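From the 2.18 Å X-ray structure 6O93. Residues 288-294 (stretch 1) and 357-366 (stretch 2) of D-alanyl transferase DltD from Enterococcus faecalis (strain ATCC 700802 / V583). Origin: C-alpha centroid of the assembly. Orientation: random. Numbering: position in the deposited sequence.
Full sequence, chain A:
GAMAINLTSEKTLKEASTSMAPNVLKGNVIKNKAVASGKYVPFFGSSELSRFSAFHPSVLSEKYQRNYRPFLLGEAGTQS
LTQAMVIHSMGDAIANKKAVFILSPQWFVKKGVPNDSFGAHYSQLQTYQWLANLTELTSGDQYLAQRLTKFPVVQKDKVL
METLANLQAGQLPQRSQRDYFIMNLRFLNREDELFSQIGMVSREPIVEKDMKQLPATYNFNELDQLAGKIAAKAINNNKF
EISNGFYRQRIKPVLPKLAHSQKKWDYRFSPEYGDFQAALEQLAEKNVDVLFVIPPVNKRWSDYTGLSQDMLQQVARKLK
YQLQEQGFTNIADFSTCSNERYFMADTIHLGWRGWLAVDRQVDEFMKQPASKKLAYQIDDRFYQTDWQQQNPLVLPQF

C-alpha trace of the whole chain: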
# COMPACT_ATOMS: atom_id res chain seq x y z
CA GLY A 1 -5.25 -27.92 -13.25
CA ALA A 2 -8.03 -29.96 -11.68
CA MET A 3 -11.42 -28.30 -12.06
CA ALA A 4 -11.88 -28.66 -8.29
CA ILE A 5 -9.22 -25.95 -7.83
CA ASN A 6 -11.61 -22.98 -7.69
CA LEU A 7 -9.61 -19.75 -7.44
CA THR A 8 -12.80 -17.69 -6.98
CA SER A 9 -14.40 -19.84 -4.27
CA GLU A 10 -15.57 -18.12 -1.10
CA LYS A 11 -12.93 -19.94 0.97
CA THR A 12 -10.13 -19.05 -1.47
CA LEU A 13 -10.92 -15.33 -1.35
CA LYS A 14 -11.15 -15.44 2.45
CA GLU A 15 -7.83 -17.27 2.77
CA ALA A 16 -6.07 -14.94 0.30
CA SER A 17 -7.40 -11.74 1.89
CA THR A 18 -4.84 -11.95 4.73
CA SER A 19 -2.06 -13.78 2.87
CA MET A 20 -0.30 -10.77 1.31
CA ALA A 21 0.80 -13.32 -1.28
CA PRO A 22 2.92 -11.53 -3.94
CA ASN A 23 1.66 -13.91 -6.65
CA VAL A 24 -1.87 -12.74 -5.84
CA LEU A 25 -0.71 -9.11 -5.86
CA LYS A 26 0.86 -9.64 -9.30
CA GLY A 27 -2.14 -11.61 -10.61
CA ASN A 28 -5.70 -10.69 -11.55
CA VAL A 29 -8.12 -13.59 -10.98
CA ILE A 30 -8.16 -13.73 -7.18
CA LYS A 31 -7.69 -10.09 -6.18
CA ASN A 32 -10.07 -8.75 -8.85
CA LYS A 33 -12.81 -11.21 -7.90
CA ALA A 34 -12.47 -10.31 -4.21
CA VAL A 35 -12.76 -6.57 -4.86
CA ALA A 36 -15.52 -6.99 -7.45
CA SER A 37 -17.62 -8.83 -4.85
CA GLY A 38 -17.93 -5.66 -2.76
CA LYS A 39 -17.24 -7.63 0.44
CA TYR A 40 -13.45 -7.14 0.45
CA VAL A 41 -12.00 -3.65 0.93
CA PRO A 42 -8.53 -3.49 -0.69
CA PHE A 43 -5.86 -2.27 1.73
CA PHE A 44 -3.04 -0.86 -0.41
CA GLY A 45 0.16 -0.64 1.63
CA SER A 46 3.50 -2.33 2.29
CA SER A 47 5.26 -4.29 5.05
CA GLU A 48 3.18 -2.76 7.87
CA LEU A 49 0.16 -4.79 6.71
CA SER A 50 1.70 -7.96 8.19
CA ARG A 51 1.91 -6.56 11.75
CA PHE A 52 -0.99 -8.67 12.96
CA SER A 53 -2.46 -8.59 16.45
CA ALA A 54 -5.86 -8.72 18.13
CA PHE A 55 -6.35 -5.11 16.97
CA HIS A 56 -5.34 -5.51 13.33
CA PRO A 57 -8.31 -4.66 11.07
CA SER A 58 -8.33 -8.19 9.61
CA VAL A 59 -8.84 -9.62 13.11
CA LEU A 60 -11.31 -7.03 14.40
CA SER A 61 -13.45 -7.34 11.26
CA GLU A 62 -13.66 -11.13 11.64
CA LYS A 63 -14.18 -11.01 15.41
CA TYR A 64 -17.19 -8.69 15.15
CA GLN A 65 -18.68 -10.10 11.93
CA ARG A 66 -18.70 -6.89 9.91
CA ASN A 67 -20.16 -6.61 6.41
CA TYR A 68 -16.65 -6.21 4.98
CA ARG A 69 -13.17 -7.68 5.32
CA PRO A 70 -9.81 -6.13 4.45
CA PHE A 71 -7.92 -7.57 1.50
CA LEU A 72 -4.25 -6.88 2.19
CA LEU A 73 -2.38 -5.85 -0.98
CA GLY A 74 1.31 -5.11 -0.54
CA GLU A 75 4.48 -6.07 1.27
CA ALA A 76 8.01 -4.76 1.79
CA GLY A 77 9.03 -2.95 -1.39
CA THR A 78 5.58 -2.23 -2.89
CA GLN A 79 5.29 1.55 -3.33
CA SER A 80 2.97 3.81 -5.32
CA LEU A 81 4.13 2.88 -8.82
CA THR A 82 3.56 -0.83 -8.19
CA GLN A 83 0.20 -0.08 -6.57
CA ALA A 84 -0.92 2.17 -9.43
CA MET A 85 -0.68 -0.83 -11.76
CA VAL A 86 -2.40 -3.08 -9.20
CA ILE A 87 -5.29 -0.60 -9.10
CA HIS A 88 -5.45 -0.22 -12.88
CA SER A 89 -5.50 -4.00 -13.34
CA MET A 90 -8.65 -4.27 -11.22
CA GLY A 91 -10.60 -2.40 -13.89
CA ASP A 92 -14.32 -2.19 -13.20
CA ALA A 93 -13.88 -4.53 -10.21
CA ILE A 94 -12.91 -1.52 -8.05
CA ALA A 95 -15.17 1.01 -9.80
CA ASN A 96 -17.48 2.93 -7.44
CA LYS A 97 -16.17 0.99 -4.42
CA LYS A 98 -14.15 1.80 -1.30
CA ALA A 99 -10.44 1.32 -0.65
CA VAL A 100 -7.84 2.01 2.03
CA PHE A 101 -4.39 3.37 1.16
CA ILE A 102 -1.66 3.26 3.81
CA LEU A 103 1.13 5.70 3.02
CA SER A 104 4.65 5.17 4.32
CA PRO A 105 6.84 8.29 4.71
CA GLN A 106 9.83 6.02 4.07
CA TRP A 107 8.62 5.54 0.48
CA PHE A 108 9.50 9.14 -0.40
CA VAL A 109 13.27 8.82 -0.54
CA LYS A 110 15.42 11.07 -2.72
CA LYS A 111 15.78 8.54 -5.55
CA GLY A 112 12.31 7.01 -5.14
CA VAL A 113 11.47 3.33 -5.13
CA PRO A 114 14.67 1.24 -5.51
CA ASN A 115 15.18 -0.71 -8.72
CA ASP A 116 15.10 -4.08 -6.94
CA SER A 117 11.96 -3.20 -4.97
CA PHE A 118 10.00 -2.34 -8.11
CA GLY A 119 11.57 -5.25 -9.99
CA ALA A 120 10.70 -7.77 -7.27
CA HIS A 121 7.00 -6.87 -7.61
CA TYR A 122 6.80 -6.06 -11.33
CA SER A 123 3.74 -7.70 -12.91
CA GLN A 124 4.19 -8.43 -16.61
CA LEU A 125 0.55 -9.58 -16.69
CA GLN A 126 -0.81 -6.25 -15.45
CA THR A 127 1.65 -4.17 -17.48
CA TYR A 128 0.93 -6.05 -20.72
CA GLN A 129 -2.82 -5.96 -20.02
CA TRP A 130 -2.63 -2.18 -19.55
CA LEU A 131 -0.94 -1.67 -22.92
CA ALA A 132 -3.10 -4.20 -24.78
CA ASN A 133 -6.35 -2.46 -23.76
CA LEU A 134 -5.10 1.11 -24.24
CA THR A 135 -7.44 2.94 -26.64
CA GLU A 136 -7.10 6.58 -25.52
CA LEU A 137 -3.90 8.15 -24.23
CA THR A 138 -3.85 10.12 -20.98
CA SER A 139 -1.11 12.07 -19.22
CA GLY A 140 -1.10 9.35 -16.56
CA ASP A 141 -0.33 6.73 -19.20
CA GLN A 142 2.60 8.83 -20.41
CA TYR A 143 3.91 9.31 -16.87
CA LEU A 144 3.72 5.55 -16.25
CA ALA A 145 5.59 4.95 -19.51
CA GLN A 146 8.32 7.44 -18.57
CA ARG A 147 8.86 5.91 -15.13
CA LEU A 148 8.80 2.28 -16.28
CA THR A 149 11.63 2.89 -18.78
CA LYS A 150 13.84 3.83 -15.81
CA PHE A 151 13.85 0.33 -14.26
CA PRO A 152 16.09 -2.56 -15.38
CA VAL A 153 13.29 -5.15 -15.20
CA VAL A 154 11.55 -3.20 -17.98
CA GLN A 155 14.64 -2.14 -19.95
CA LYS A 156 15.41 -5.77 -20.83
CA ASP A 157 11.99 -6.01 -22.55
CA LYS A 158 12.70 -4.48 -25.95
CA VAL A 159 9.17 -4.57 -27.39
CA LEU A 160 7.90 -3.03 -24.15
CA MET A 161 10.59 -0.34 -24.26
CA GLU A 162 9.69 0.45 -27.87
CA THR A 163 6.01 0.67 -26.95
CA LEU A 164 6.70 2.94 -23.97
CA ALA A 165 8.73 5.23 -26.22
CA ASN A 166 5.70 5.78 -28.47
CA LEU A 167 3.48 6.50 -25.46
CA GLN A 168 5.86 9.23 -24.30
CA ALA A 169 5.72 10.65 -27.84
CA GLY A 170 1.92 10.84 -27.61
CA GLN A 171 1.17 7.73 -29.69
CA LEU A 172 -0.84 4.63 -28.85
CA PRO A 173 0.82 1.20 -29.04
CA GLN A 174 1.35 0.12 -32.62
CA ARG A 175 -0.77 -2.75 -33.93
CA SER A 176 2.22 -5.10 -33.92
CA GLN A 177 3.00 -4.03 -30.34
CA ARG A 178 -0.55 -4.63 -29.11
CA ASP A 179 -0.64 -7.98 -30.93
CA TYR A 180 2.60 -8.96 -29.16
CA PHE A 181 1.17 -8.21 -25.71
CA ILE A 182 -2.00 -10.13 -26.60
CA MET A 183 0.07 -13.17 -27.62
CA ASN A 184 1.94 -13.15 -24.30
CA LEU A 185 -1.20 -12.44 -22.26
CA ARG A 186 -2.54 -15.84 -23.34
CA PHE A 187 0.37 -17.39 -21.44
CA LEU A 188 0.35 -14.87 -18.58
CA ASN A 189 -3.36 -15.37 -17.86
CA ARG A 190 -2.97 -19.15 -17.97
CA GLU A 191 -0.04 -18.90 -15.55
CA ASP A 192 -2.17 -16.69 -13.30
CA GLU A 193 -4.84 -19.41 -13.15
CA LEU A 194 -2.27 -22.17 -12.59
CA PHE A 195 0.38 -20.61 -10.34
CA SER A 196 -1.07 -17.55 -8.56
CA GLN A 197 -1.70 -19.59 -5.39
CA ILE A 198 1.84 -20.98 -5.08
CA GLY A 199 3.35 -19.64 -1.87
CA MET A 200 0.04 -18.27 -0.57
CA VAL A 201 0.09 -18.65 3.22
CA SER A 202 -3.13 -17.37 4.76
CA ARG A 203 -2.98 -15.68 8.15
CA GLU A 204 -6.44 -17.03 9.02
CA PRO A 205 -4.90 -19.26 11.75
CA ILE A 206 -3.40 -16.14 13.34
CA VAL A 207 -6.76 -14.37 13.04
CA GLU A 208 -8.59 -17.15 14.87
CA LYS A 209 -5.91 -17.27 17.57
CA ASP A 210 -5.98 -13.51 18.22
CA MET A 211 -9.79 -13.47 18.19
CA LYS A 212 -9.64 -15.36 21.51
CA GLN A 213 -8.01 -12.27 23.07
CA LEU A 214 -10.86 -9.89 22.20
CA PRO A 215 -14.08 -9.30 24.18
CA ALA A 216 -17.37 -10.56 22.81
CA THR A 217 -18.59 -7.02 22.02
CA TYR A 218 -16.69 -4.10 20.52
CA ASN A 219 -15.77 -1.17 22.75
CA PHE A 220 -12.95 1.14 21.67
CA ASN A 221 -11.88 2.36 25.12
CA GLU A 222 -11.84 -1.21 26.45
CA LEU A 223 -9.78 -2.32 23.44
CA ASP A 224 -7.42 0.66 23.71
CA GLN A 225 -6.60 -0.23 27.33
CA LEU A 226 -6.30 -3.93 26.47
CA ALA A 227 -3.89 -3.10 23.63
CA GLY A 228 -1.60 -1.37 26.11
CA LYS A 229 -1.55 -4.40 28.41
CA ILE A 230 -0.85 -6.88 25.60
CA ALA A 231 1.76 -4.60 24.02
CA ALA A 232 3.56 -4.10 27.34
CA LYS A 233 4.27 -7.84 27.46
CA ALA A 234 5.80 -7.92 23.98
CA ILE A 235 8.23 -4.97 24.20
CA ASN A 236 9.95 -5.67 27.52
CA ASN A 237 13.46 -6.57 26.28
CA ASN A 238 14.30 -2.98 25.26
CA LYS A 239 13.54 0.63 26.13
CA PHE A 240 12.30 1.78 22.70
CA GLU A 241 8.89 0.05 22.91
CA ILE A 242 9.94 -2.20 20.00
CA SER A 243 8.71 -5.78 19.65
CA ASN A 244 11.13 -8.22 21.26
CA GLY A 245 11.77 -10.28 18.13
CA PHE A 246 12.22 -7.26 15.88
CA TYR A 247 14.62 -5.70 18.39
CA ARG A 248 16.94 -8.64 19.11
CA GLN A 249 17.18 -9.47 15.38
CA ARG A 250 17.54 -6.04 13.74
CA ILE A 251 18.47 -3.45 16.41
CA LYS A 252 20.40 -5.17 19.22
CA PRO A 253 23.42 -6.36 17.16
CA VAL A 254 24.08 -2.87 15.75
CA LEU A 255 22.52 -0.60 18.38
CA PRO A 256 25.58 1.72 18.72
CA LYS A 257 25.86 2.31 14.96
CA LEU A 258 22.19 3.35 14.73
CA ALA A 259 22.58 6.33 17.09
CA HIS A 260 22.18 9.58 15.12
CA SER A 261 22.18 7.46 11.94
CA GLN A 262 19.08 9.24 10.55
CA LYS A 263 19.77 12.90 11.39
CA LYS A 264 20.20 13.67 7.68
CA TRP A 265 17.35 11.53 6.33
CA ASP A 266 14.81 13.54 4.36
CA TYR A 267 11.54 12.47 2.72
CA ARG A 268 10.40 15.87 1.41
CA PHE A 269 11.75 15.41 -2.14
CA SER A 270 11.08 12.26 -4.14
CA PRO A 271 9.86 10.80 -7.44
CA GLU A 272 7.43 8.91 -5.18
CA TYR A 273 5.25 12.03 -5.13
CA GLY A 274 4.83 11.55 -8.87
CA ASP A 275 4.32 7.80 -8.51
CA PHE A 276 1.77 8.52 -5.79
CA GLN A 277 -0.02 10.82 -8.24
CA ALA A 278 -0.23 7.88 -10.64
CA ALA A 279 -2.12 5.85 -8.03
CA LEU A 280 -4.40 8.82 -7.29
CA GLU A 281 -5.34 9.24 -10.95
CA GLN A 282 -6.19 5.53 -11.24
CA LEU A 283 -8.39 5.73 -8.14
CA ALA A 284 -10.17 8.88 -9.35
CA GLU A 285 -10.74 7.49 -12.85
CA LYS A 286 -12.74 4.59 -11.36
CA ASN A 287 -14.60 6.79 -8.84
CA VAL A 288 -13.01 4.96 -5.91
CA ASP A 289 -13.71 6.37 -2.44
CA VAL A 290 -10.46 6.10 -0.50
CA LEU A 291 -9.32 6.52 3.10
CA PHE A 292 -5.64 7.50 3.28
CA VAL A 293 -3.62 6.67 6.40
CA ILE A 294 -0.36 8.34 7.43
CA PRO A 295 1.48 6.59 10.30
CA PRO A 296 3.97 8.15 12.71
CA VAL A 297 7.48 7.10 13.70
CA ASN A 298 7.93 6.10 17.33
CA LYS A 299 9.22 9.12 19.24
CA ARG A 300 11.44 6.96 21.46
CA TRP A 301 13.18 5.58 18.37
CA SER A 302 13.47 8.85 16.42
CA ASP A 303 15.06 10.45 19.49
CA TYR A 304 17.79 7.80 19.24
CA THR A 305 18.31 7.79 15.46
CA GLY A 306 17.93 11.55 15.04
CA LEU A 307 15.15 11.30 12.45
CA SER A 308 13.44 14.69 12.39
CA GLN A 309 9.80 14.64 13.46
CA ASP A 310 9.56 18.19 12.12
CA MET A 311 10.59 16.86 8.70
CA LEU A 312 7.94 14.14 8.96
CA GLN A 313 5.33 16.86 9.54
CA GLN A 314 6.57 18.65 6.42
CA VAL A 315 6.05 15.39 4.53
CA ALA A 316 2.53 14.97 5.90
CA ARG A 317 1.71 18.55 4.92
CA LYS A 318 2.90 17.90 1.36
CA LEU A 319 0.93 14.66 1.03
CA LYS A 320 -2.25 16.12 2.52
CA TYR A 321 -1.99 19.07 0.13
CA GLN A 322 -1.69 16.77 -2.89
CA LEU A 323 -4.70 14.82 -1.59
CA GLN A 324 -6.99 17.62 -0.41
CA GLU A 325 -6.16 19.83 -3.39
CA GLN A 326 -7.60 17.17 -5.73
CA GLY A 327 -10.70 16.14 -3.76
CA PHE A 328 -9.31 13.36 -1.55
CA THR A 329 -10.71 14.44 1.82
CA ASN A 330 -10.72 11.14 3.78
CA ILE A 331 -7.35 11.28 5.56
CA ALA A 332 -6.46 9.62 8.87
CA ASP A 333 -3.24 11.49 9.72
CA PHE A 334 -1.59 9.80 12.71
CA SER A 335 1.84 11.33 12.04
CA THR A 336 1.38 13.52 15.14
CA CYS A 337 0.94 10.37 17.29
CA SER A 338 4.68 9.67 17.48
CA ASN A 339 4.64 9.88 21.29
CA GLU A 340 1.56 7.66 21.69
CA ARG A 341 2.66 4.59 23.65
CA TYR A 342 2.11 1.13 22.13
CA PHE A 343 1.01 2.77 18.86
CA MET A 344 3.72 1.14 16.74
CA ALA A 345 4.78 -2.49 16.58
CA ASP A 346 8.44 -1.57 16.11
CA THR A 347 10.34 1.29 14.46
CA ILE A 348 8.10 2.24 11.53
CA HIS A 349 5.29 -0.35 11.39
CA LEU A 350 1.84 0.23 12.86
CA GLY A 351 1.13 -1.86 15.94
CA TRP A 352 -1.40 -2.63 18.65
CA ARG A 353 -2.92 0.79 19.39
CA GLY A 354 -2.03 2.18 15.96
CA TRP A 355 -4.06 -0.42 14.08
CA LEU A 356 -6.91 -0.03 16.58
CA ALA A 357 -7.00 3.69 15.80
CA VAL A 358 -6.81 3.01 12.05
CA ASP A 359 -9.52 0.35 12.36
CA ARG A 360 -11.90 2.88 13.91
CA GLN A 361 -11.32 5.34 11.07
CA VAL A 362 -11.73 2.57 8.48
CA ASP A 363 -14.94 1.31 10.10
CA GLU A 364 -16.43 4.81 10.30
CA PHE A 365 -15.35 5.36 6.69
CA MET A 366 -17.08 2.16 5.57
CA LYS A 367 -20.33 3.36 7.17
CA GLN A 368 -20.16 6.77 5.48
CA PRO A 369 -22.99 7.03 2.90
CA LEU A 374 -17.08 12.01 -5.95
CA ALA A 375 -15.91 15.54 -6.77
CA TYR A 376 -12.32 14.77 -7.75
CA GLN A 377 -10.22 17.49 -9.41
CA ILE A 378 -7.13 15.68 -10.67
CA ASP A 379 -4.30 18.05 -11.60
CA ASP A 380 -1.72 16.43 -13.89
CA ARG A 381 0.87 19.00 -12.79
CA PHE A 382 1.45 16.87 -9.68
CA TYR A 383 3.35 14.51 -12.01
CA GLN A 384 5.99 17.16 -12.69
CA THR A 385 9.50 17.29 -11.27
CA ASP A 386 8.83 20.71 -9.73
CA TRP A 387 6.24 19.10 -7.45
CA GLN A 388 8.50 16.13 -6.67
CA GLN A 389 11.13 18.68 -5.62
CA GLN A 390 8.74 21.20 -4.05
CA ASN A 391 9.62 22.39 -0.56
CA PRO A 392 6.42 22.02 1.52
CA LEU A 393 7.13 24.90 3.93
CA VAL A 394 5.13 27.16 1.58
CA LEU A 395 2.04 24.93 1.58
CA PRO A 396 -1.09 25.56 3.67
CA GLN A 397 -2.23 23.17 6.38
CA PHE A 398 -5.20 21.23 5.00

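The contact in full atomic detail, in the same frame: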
# COMPACT_ATOMS: atom_id res chain seq x y z
N VAL A 288 -13.26 5.72 -7.12
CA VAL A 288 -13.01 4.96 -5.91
C VAL A 288 -12.95 5.91 -4.72
O VAL A 288 -12.19 6.89 -4.74
CB VAL A 288 -11.70 4.16 -6.03
CG1 VAL A 288 -11.51 3.27 -4.81
CG2 VAL A 288 -11.68 3.34 -7.31
N ASP A 289 -13.75 5.63 -3.70
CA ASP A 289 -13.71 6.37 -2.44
C ASP A 289 -12.62 5.76 -1.57
O ASP A 289 -12.63 4.55 -1.32
CB ASP A 289 -15.08 6.30 -1.75
CG ASP A 289 -15.23 7.35 -0.66
OD1 ASP A 289 -14.35 8.22 -0.52
OD2 ASP A 289 -16.26 7.30 0.05
N VAL A 290 -11.69 6.59 -1.10
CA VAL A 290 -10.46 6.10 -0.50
C VAL A 290 -10.21 6.79 0.83
O VAL A 290 -10.35 8.01 0.94
CB VAL A 290 -9.26 6.32 -1.44
CG1 VAL A 290 -8.00 5.70 -0.85
CG2 VAL A 290 -9.55 5.75 -2.81
N LEU A 291 -9.83 6.00 1.83
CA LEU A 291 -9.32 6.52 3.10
C LEU A 291 -7.81 6.37 3.10
O LEU A 291 -7.29 5.25 3.00
CB LEU A 291 -9.94 5.78 4.28
CG LEU A 291 -9.35 6.10 5.65
CD1 LEU A 291 -9.54 7.57 6.01
CD2 LEU A 291 -9.96 5.20 6.71
N PHE A 292 -7.10 7.49 3.23
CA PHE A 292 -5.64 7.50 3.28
C PHE A 292 -5.17 7.57 4.72
O PHE A 292 -5.71 8.34 5.53
CB PHE A 292 -5.08 8.68 2.48
CG PHE A 292 -5.39 8.61 1.01
CD1 PHE A 292 -6.56 9.14 0.51
CD2 PHE A 292 -4.50 8.00 0.14
CE1 PHE A 292 -6.85 9.07 -0.84
CE2 PHE A 292 -4.78 7.93 -1.22
CZ PHE A 292 -5.96 8.46 -1.71
N VAL A 293 -4.16 6.77 5.05
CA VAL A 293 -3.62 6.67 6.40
C VAL A 293 -2.15 7.07 6.36
O VAL A 293 -1.40 6.60 5.50
CB VAL A 293 -3.79 5.25 6.98
CG1 VAL A 293 -3.22 5.18 8.39
CG2 VAL A 293 -5.25 4.84 6.96
N ILE A 294 -1.75 7.94 7.28
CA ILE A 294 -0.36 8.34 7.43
C ILE A 294 0.09 7.93 8.83
O ILE A 294 -0.43 8.45 9.82
CB ILE A 294 -0.16 9.86 7.23
CG1 ILE A 294 -0.70 10.29 5.86
CG2 ILE A 294 1.32 10.21 7.34
CD1 ILE A 294 -0.64 11.79 5.63
N ALA A 357 -6.58 2.36 16.22
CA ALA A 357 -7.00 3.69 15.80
C ALA A 357 -7.34 3.72 14.31
O ALA A 357 -8.35 4.31 13.91
CB ALA A 357 -5.90 4.71 16.11
N VAL A 358 -6.51 3.08 13.48
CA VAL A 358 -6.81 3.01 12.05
C VAL A 358 -8.11 2.26 11.82
O VAL A 358 -8.95 2.68 11.02
CB VAL A 358 -5.64 2.35 11.30
CG1 VAL A 358 -6.04 2.03 9.87
CG2 VAL A 358 -4.41 3.25 11.32
N ASP A 359 -8.30 1.14 12.53
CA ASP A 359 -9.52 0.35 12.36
C ASP A 359 -10.77 1.18 12.62
O ASP A 359 -11.77 1.05 11.91
CB ASP A 359 -9.48 -0.86 13.30
CG ASP A 359 -10.73 -1.71 13.18
OD1 ASP A 359 -10.81 -2.51 12.22
OD2 ASP A 359 -11.62 -1.58 14.04
N ARG A 360 -10.74 2.04 13.64
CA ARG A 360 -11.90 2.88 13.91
C ARG A 360 -12.18 3.83 12.75
O ARG A 360 -13.33 4.00 12.34
CB ARG A 360 -11.70 3.67 15.21
CG ARG A 360 -12.80 4.69 15.47
CD ARG A 360 -12.80 5.18 16.91
NE ARG A 360 -11.58 5.90 17.26
CZ ARG A 360 -11.39 6.53 18.41
NH1 ARG A 360 -12.35 6.55 19.33
NH2 ARG A 360 -10.25 7.16 18.66
N GLN A 361 -11.13 4.44 12.21
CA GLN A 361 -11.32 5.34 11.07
C GLN A 361 -11.80 4.58 9.84
O GLN A 361 -12.65 5.08 9.10
CB GLN A 361 -10.02 6.09 10.78
CG GLN A 361 -9.55 6.96 11.94
CD GLN A 361 -10.62 7.94 12.39
OE1 GLN A 361 -11.28 8.58 11.57
NE2 GLN A 361 -10.80 8.05 13.70
N VAL A 362 -11.27 3.38 9.61
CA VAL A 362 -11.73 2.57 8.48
C VAL A 362 -13.20 2.21 8.67
O VAL A 362 -14.01 2.35 7.74
CB VAL A 362 -10.86 1.32 8.32
CG1 VAL A 362 -11.50 0.35 7.33
CG2 VAL A 362 -9.46 1.69 7.86
N ASP A 363 -13.56 1.73 9.86
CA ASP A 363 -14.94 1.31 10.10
C ASP A 363 -15.91 2.47 9.91
O ASP A 363 -16.94 2.34 9.24
CB ASP A 363 -15.07 0.72 11.50
CG ASP A 363 -16.32 -0.12 11.67
OD1 ASP A 363 -16.44 -1.13 10.94
OD2 ASP A 363 -17.17 0.22 12.52
N GLU A 364 -15.59 3.63 10.50
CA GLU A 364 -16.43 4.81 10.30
C GLU A 364 -16.50 5.17 8.82
O GLU A 364 -17.57 5.55 8.32
CB GLU A 364 -15.89 5.98 11.11
CG GLU A 364 -15.97 5.79 12.63
CD GLU A 364 -15.31 6.93 13.40
OE1 GLU A 364 -14.73 7.82 12.75
OE2 GLU A 364 -15.38 6.92 14.64
N PHE A 365 -15.38 5.06 8.11
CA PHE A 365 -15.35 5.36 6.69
C PHE A 365 -16.24 4.41 5.90
O PHE A 365 -16.92 4.82 4.95
CB PHE A 365 -13.90 5.30 6.20
CG PHE A 365 -13.74 5.19 4.71
CD1 PHE A 365 -13.98 6.28 3.89
CD2 PHE A 365 -13.31 4.00 4.14
CE1 PHE A 365 -13.81 6.17 2.52
CE2 PHE A 365 -13.15 3.89 2.77
CZ PHE A 365 -13.40 4.98 1.96
N MET A 366 -16.27 3.13 6.28
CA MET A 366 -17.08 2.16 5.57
C MET A 366 -18.57 2.40 5.79
O MET A 366 -19.39 2.02 4.94
CB MET A 366 -16.71 0.74 6.01
CG MET A 366 -15.32 0.31 5.57
SD MET A 366 -15.10 0.37 3.78
CE MET A 366 -16.36 -0.79 3.25

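The contact between these two stretches of DltD is a small, largely apolar packing of a helix against a β-strand, held by side-chain fit with no hydrogen bond crossing it. Strand 289-294 and helix 357-366 run nearly antiparallel, with 167° between their directions and axes 9.6 Å apart at closest approach, and side chains fill the gap between the two backbones. Their registers run in opposite senses: the CA of Leu 291 lies 7.1 Å from the CA of Val 362, and the CA of Val 293 lies 7.4 Å from the CA of Val 358.

The pattern illustrates how the two periodicities are matched. A strand alternates its side chains, so Asp 289, Leu 291 and Val 293 point toward the helix while Val 290 points away. The helix answers at intervals of three and four residues, with Val 358, Val 362 and Phe 365. Its own backbone polarity is satisfied internally, as in Val 362 N to Val 358 O at 2.8 Å, so the meeting surfaces can be dominated by carbon.

Leu 291 and Phe 365 carry most of the contact. Leu 291 CD2 reaches the helix backbone, 3.6 Å from Val 362 CA and 3.6 Å from Gln 361 O, and touches Val 362 CG2 at 3.7 Å. Leu 291 CB sits 3.8 Å from the centroid of the Phe 365 ring, only 11° off the ring normal, a CH-π contact over the face. The same ring meets Asp 289 at its edge, where Phe 365 CZ comes within 3.4 Å of the Asp 289 carbonyl O; the weakly positive rim of an aromatic ring suits an oxygen neighbour. Farther along, Val 293 CG1 meets Val 358 CG2 at 3.7 Å, a simple dispersion contact. Altogether the pairing buries 326 Å², counting both sides.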